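Local structure of phosphate-specific transport system accessory protein PhoU homolog (Pseudomonas aeruginosa, 4Q25) at the interface of chains A and B. The protein acts as a negative regulator of the Pho regulon and, as a homodimeric accessory protein of the Pst system, probably takes part in regulating phosphate uptake. Coordinates in Å, arbitrary orientation; residue numbers count along the deposited sequence, not the author numbering. Chains: chain A/B, Phosphate-specific transport system accessory protein PhoU homolog.

The interface of chains A and B. Residues chain A 66, 70, 98; chain B 95, 98.
B:Lys95 reaches from helix 84-120 of its own chain over the same helix of chain A and ends at the carboxylate of A:Asp70, on helix 59-78. Its ammonium atom NZ lies 2.9 Å from A:Asp70 OD2, a hydrogen bond and salt bridge in which the lysine is the donor. The two side chains approach from opposite directions, but the nitrogen does not come in level with the carboxylate: it sits above that plane, 59° out of it at OD2. The other oxygen, A:Asp70 OD1, is 3.5 Å from NZ, so the ammonium leans towards OD2 rather than bridging both oxygens evenly.

The length of the reach follows from the torsions. In B:Lys95 the first torsion (chi1 -70°) sets CG opposite the backbone carbonyl carbon, and from there the chain is stretched through to NZ. Its methylenes thereby pass beside A:Ile98, whose CD1 methyl lies against one side of the stem, 3.7 Å from B:Lys95 CG and 4.0 Å from B:Lys95 CE. The isoleucine's CG1 branch, rather than CG2, makes this contact, and its axis runs at a slant to the lysine chain. Hydrophobic packing along the stem and ion pairing at the end thus act on one side chain, which loses 55 Å² of surface to the partner.

A:Glu66, one helical turn before A:Asp70, places OE2 4.5 Å from B:Lys95 NZ. This is too far for a direct bond, but the second acid may add to the negative field around the ammonium. The CD1 methyls of A:Ile98 and B:Ile98 point towards each other at 4.5 Å, a looser approach than that to the lysine stem.

Repeated by the two-fold with chains exchanged, this patch links helix 84-120 of one subunit to both helix 59-78 and helix 84-120 of the other and contributes to holding the PhoU homodimer together.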
ATOM      1  N   GLU A  66     -12.502   3.361   9.097  1.00 45.17           N
ATOM      2  CA  GLU A  66     -11.115   3.575   9.499  1.00 47.38           C
ATOM      3  C   GLU A  66     -10.949   4.940  10.167  1.00 46.12           C
ATOM      4  O   GLU A  66     -10.226   5.063  11.146  1.00 42.15           O
ATOM      5  CB  GLU A  66     -10.176   3.475   8.304  1.00 49.17           C
ATOM      6  CG  GLU A  66      -8.712   3.762   8.627  1.00 54.42           C
ATOM      7  CD  GLU A  66      -8.141   4.796   7.685  1.00 62.27           C
ATOM      8  OE1 GLU A  66      -7.312   4.426   6.812  1.00 64.08           O
ATOM      9  OE2 GLU A  66      -8.565   5.972   7.793  1.00 64.94           O
ATOM     10  N   ASP A  70      -9.856   5.764  14.051  1.00 43.82           N
ATOM     11  CA  ASP A  70      -8.680   6.601  14.319  1.00 44.84           C
ATOM     12  C   ASP A  70      -9.030   7.668  15.326  1.00 41.47           C
ATOM     13  O   ASP A  70      -8.266   7.915  16.234  1.00 43.63           O
ATOM     14  CB  ASP A  70      -8.118   7.271  13.043  1.00 47.87           C
ATOM     15  CG  ASP A  70      -7.169   6.354  12.260  1.00 53.54           C
ATOM     16  OD1 ASP A  70      -6.209   5.806  12.852  1.00 57.65           O
ATOM     17  OD2 ASP A  70      -7.376   6.183  11.033  1.00 59.97           O
ATOM     18  N   ILE A  98      -5.096   0.711   9.027  1.00 37.09           N
ATOM     19  CA  ILE A  98      -4.439   1.030   7.781  1.00 39.76           C
ATOM     20  C   ILE A  98      -4.313  -0.243   6.944  1.00 39.76           C
ATOM     21  O   ILE A  98      -4.669  -0.239   5.762  1.00 36.09           O
ATOM     22  CB  ILE A  98      -3.037   1.638   7.979  1.00 41.73           C
ATOM     23  CG1 ILE A  98      -3.083   2.899   8.870  1.00 46.49           C
ATOM     24  CG2 ILE A  98      -2.461   2.050   6.644  1.00 44.91           C
ATOM     25  CD1 ILE A  98      -1.699   3.346   9.337  1.00 51.47           C
TER
ATOM     26  N   LYS B  95       1.869   7.557  10.298  1.00 32.89           N
ATOM     27  CA  LYS B  95       1.313   7.164   8.993  1.00 32.37           C
ATOM     28  C   LYS B  95       2.148   7.618   7.809  1.00 33.64           C
ATOM     29  O   LYS B  95       2.316   6.874   6.850  1.00 34.95           O
ATOM     30  CB  LYS B  95      -0.104   7.677   8.800  1.00 35.07           C
ATOM     31  CG  LYS B  95      -1.110   6.971   9.687  1.00 36.06           C
ATOM     32  CD  LYS B  95      -2.487   7.588   9.557  1.00 40.68           C
ATOM     33  CE  LYS B  95      -3.494   6.815  10.384  1.00 42.28           C
ATOM     34  NZ  LYS B  95      -4.859   7.229  10.006  1.00 48.56           N
ATOM     35  N   ILE B  98       5.136   5.542   6.847  1.00 33.90           N
ATOM     36  CA  ILE B  98       4.802   4.313   6.092  1.00 33.54           C
ATOM     37  C   ILE B  98       4.624   4.629   4.600  1.00 31.35           C
ATOM     38  O   ILE B  98       5.135   3.906   3.771  1.00 32.95           O
ATOM     39  CB  ILE B  98       3.569   3.596   6.655  1.00 35.14           C
ATOM     40  CG1 ILE B  98       3.905   3.067   8.063  1.00 38.91           C
ATOM     41  CG2 ILE B  98       3.155   2.425   5.745  1.00 34.82           C
ATOM     42  CD1 ILE B  98       2.681   2.616   8.845  1.00 40.07           C
TER